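Local coordinates for aminoglycoside phosphotransferase (Mycobacterium smegmatis, PDB 6EF6), which phosphorylates (S)-1-amino-2-propanol, acting as the kinase of the aminoacetone utilization microcompartment, at residues 185-190 against 312-317; 202-207 against 337-342. One frame throughout, in Å; residues are numbered along the deposited sequence.

Contact 1 (185-190 against 312-317). With JFN ((2R)-1-methoxypropan-2-amine), chain C.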
loop_
_atom_site.group_PDB
_atom_site.type_symbol
_atom_site.label_atom_id
_atom_site.label_comp_id
_atom_site.label_asym_id
_atom_site.label_seq_id
_atom_site.Cartn_x
_atom_site.Cartn_y
_atom_site.Cartn_z
ATOM N N PRO A 185 17.088 3.300 1.486
ATOM C CA PRO A 185 15.730 3.220 2.075
ATOM C C PRO A 185 14.781 4.212 1.416
ATOM O O PRO A 185 15.001 5.420 1.456
ATOM C CB PRO A 185 15.969 3.579 3.551
ATOM C CG PRO A 185 17.213 4.440 3.510
ATOM C CD PRO A 185 18.053 3.936 2.406
ATOM N N ARG A 186 13.682 3.706 0.857
ATOM C CA ARG A 186 12.836 4.560 0.019
ATOM C C ARG A 186 12.123 5.625 0.832
ATOM O O ARG A 186 11.895 6.731 0.300
ATOM C CB ARG A 186 11.803 3.664 -0.661
ATOM C CG ARG A 186 10.915 4.431 -1.655
ATOM C CD ARG A 186 10.222 3.473 -2.641
ATOM N NE ARG A 186 11.173 2.692 -3.447
ATOM C CZ ARG A 186 11.343 1.379 -3.375
ATOM N NH1 ARG A 186 10.621 0.610 -2.586
ATOM N NH2 ARG A 186 12.278 0.849 -4.120
ATOM N N TRP A 187 11.782 5.330 2.088
ATOM C CA TRP A 187 11.090 6.286 2.945
ATOM C C TRP A 187 12.012 6.853 4.017
ATOM O O TRP A 187 11.539 7.437 5.002
ATOM C CB TRP A 187 9.838 5.652 3.531
ATOM C CG TRP A 187 8.771 5.282 2.510
ATOM C CD1 TRP A 187 8.646 5.736 1.219
ATOM C CD2 TRP A 187 7.676 4.408 2.742
ATOM N NE1 TRP A 187 7.525 5.162 0.633
ATOM C CE2 TRP A 187 6.902 4.378 1.553
ATOM C CE3 TRP A 187 7.242 3.672 3.843
ATOM C CZ2 TRP A 187 5.775 3.608 1.435
ATOM C CZ3 TRP A 187 6.109 2.918 3.730
ATOM C CH2 TRP A 187 5.390 2.885 2.513
ATOM N N GLY A 188 13.309 6.753 3.798
ATOM C CA GLY A 188 14.282 7.276 4.746
ATOM C C GLY A 188 14.561 6.294 5.877
ATOM O O GLY A 188 14.125 5.160 5.889
ATOM N N ARG A 189 15.314 6.784 6.861
ATOM C CA ARG A 189 15.766 5.956 7.983
ATOM C C ARG A 189 14.816 6.090 9.161
ATOM O O ARG A 189 14.579 7.214 9.627
ATOM C CB ARG A 189 17.159 6.418 8.430
ATOM C CG ARG A 189 18.281 6.120 7.408
ATOM C CD ARG A 189 19.681 6.644 7.780
ATOM N NE ARG A 189 20.182 6.330 9.127
ATOM C CZ ARG A 189 20.754 5.186 9.496
ATOM N NH1 ARG A 189 20.909 4.180 8.629
ATOM N NH2 ARG A 189 21.171 5.066 10.747
ATOM N N TRP A 190 14.340 4.964 9.688
ATOM C CA TRP A 190 13.535 5.032 10.919
ATOM C C TRP A 190 14.348 5.594 12.064
ATOM O O TRP A 190 13.808 6.257 12.976
ATOM C CB TRP A 190 12.961 3.649 11.268
ATOM C CG TRP A 190 13.998 2.590 11.533
ATOM C CD1 TRP A 190 14.458 1.651 10.644
ATOM C CD2 TRP A 190 14.739 2.358 12.736
ATOM N NE1 TRP A 190 15.430 0.880 11.232
ATOM C CE2 TRP A 190 15.611 1.283 12.528
ATOM C CE3 TRP A 190 14.739 3.000 13.985
ATOM C CZ2 TRP A 190 16.495 0.838 13.481
ATOM C CZ3 TRP A 190 15.582 2.577 14.943
ATOM C CH2 TRP A 190 16.463 1.502 14.701
ATOM N N LEU A 312 8.592 -0.526 11.094
ATOM C CA LEU A 312 9.796 0.288 10.928
ATOM C C LEU A 312 9.666 1.184 9.721
ATOM O O LEU A 312 10.103 2.321 9.744
ATOM C CB LEU A 312 11.048 -0.586 10.837
ATOM C CG LEU A 312 11.433 -1.344 12.096
ATOM C CD1 LEU A 312 12.699 -2.208 11.796
ATOM C CD2 LEU A 312 11.714 -0.366 13.196
ATOM N N LEU A 313 9.131 0.641 8.618
ATOM C CA LEU A 313 8.912 1.456 7.447
ATOM C C LEU A 313 8.024 2.656 7.717
ATOM O O LEU A 313 8.270 3.746 7.205
ATOM C CB LEU A 313 8.380 0.631 6.292
ATOM C CG LEU A 313 9.401 -0.161 5.522
ATOM C CD1 LEU A 313 8.721 -1.272 4.735
ATOM C CD2 LEU A 313 10.267 0.728 4.597
ATOM N N LEU A 314 6.911 2.431 8.424
ATOM C CA LEU A 314 6.001 3.529 8.730
ATOM C C LEU A 314 6.576 4.512 9.729
ATOM O O LEU A 314 6.260 5.699 9.672
ATOM C CB LEU A 314 4.641 2.987 9.184
ATOM C CG LEU A 314 3.863 2.235 8.101
ATOM C CD1 LEU A 314 2.573 1.706 8.712
ATOM C CD2 LEU A 314 3.591 3.097 6.899
ATOM N N LEU A 315 7.440 4.046 10.625
ATOM C CA LEU A 315 8.155 4.971 11.501
ATOM C C LEU A 315 9.117 5.861 10.699
ATOM O O LEU A 315 9.160 7.063 10.912
ATOM C CB LEU A 315 8.910 4.134 12.536
ATOM C CG LEU A 315 9.735 4.890 13.580
ATOM C CD1 LEU A 315 8.923 5.914 14.376
ATOM C CD2 LEU A 315 10.375 3.888 14.550
ATOM N N ALA A 316 9.793 5.264 9.705
ATOM C CA ALA A 316 10.606 6.063 8.791
ATOM C C ALA A 316 9.749 7.066 8.039
ATOM O O ALA A 316 10.113 8.240 7.934
ATOM C CB ALA A 316 11.301 5.124 7.828
ATOM N N TRP A 317 8.624 6.598 7.473
ATOM C CA TRP A 317 7.743 7.510 6.748
ATOM C C TRP A 317 7.289 8.658 7.646
ATOM O O TRP A 317 7.304 9.836 7.243
ATOM C CB TRP A 317 6.566 6.698 6.209
ATOM C CG TRP A 317 5.643 7.476 5.401
ATOM C CD1 TRP A 317 5.730 7.722 4.052
ATOM C CD2 TRP A 317 4.483 8.148 5.868
ATOM N NE1 TRP A 317 4.678 8.515 3.655
ATOM C CE2 TRP A 317 3.901 8.798 4.754
ATOM C CE3 TRP A 317 3.870 8.266 7.117
ATOM C CZ2 TRP A 317 2.734 9.555 4.861
ATOM C CZ3 TRP A 317 2.717 9.018 7.220
ATOM C CH2 TRP A 317 2.157 9.647 6.098
HETATM C C07 JFN C . -0.285 7.549 4.796
HETATM C C08 JFN C . 2.502 5.562 3.378
HETATM C C09 JFN C . 1.174 5.936 4.023
HETATM C C15 JFN C . 2.484 4.083 3.028
HETATM N N04 JFN C . 2.670 6.262 2.125
HETATM O O02 JFN C . 1.060 7.221 4.536
HETATM O O HOH W 1 12.599 9.148 9.256
#
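Trp187 meets Trp317 in an edge-to-face pair where the type I beta turn 185-188 and the residues after it lie along helix 303-320 in the helical C-terminal lobe of this aminoglycoside-phosphotransferase-like fold. The edge of Trp317 points at the face of Trp187: the five-membered ring of Trp317 and the six-membered ring of Trp187 have centroids 5.2 Å apart and planes at 67°. CG of Trp317 stands anti to the backbone N (chi1 -177°), which swings the indole outward from the helix, toward the ligand. (2R)-1-methoxypropan-2-amine lies over one face of the ring. The rim of Trp187 is packed closely as well. Its CE3 comes 3.5 Å from Leu313 O, with that oxygen in the ring plane, while CZ3 rests 4.1 Å from Leu314 CD2. Farther along, Leu312 CD2 sits over the Trp190 five-membered ring, 4.0 Å from its centroid and 8° off the normal, a CH-pi contact; Trp190 NE1 is hydrogen-bonded to Gln208 OE1. Between the two tryptophans, Ala316 CB fits against the loop backbone, 3.4 Å from Gly188 O. Close by, Trp187 C=O points at Ala316 O, which is turned across it; both are acceptors, and each finds its proton elsewhere, Trp187 O from the hydroxyl of Ser320. The contact is looser toward solvent, where the Arg189 side chain turns away from the helix. There a single water spans the gap, donating to Arg189 O at 2.8 Å and to Ala316 O at 3.0 Å.

Contact 2 (202-207 against 337-342)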
loop_
_atom_site.group_PDB
_atom_site.type_symbol
_atom_site.label_atom_id
_atom_site.label_comp_id
_atom_site.label_asym_id
_atom_site.label_seq_id
_atom_site.Cartn_x
_atom_site.Cartn_y
_atom_site.Cartn_z
ATOM N N ALA A 202 18.467 1.339 20.319
ATOM C CA ALA A 202 18.999 0.049 20.755
ATOM C C ALA A 202 17.970 -1.063 20.593
ATOM O O ALA A 202 18.272 -2.118 20.013
ATOM C CB ALA A 202 19.500 0.158 22.184
ATOM N N LEU A 203 16.757 -0.886 21.144
ATOM C CA LEU A 203 15.710 -1.913 21.027
ATOM C C LEU A 203 15.355 -2.190 19.583
ATOM O O LEU A 203 15.276 -3.341 19.151
ATOM C CB LEU A 203 14.450 -1.467 21.769
ATOM C CG LEU A 203 14.431 -1.761 23.262
ATOM C CD1 LEU A 203 13.275 -1.056 23.893
ATOM C CD2 LEU A 203 14.234 -3.242 23.449
ATOM N N LEU A 204 15.166 -1.142 18.810
ATOM C CA LEU A 204 14.688 -1.271 17.452
ATOM C C LEU A 204 15.769 -1.853 16.564
ATOM O O LEU A 204 15.487 -2.628 15.650
ATOM C CB LEU A 204 14.152 0.037 16.865
ATOM C CG LEU A 204 12.909 0.586 17.609
ATOM C CD1 LEU A 204 12.631 1.996 17.180
ATOM C CD2 LEU A 204 11.708 -0.272 17.391
ATOM N N THR A 205 17.061 -1.499 16.775
ATOM C CA THR A 205 18.150 -2.074 15.987
ATOM C C THR A 205 18.321 -3.545 16.292
ATOM O O THR A 205 18.523 -4.342 15.382
ATOM C CB THR A 205 19.483 -1.346 16.201
ATOM O OG1 THR A 205 19.355 0.009 15.793
ATOM C CG2 THR A 205 20.633 -1.993 15.360
ATOM N N ARG A 206 18.186 -3.959 17.557
ATOM C CA ARG A 206 18.343 -5.380 17.855
ATOM C C ARG A 206 17.254 -6.186 17.184
ATOM O O ARG A 206 17.520 -7.243 16.620
ATOM C CB ARG A 206 18.310 -5.548 19.375
ATOM C CG ARG A 206 18.818 -6.912 19.861
ATOM C CD ARG A 206 20.311 -7.034 19.558
ATOM N NE ARG A 206 20.960 -8.173 20.220
ATOM C CZ ARG A 206 21.908 -8.923 19.658
ATOM N NH1 ARG A 206 22.352 -8.643 18.440
ATOM N NH2 ARG A 206 22.464 -9.934 20.326
ATOM N N ALA A 207 16.012 -5.698 17.242
ATOM C CA ALA A 207 14.898 -6.384 16.603
ATOM C C ALA A 207 15.033 -6.327 15.097
ATOM O O ALA A 207 14.795 -7.349 14.421
ATOM C CB ALA A 207 13.565 -5.775 17.058
ATOM N N GLY A 337 5.403 2.717 20.757
ATOM C CA GLY A 337 4.707 1.464 20.455
ATOM C C GLY A 337 5.576 0.534 19.616
ATOM O O GLY A 337 5.518 -0.690 19.796
ATOM N N SER A 338 6.459 1.080 18.787
ATOM C CA SER A 338 7.366 0.250 18.003
ATOM C C SER A 338 8.334 -0.476 18.936
ATOM O O SER A 338 8.692 -1.645 18.696
ATOM C CB SER A 338 8.134 1.097 17.010
ATOM O OG SER A 338 7.289 1.839 16.136
ATOM N N CYS A 339 8.787 0.200 19.993
ATOM C CA CYS A 339 9.672 -0.409 20.968
ATOM C C CYS A 339 8.986 -1.525 21.744
ATOM O O CYS A 339 9.624 -2.555 22.050
ATOM C CB CYS A 339 10.227 0.648 21.918
ATOM S SG CYS A 339 11.385 1.780 21.138
ATOM N N ALA A 340 7.719 -1.342 22.127
ATOM C CA ALA A 340 6.971 -2.397 22.783
ATOM C C ALA A 340 6.885 -3.627 21.886
ATOM O O ALA A 340 7.083 -4.761 22.367
ATOM C CB ALA A 340 5.599 -1.880 23.216
ATOM N N LEU A 341 6.601 -3.428 20.601
ATOM C CA LEU A 341 6.582 -4.533 19.651
ATOM C C LEU A 341 7.963 -5.172 19.539
ATOM O O LEU A 341 8.085 -6.413 19.508
ATOM C CB LEU A 341 6.087 -4.021 18.309
ATOM C CG LEU A 341 4.612 -3.638 18.277
ATOM C CD1 LEU A 341 4.292 -2.903 16.998
ATOM C CD2 LEU A 341 3.691 -4.863 18.470
ATOM N N ALA A 342 9.023 -4.372 19.465
ATOM C CA ALA A 342 10.385 -4.881 19.358
ATOM C C ALA A 342 10.727 -5.775 20.541
ATOM O O ALA A 342 11.352 -6.831 20.362
ATOM C CB ALA A 342 11.354 -3.734 19.229
#
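Leu204 packs its CD2 methyl against Ser338 and Ala342 of helix 325-347, and around it helices 198-218 and 325-347 pack face to face within the helical C-terminal lobe of the phosphotransferase fold. The short segments 202-207 and 337-342 cross at 47°, with their axes 8.9 Å apart at closest approach. Small side chains allow that spacing: Ala207 and Ala342 both point across the interface, and the Ala207 methyl is aimed at the flank of Ala342, CB to CB 3.7 Å. Phe308 of helix 303-320 touches both alanines and closes this end of the contact.

One turn back along each helix, the partners are longer and the approach is slanted. The CB of Leu204 does not point straight at the other helix, but its CG lies beside the backbone N (chi1 -63°), and the branch thereby bends toward it. There CD2 meets two residues one turn apart on the facing helix: it lies 3.6 Å from Ser338 O and 3.9 Å from Ala342 CB, with Ser338 CB alongside at 3.8 Å. Ser338 O also accepts the helical bond from Ala342 N; the methyl packs against it by van der Waals contact. Ser338 OG is turned away from Leu204 and is hydrogen-bonded to Tyr334 O and Arg311 NE.

Cys339 touches both leucines, with a different atom for each. Its sulfur turns toward Leu204, with SG 4.0 Å from Leu204 CG. On the partly exposed side, Leu203 reaches over with one methyl, whose CD1 rests 4.0 Å from Cys339 CB.

In the fold
From the N terminus, the chain passes the five-stranded sheet of the first lobe before reaching 185-190. Helix 198-218 follows directly and supplies 202-207. The chain then passes Asp231, the two-stranded sheet 237-239/248-250 and Asp252, the two aspartates of a sodium site, and several helices. Helix 303-320 returns to the loop at 312-317, closing contact 1, and helix 325-347 reaches back to helix 198-218 at 337-342, closing contact 2. The closures cross rather than nest, and they meet physically: Trp190 packs on Leu204 and Thr205, and Leu315 on Leu204 and Ser338. Together they tie the ligand-side loop and three helices into one block.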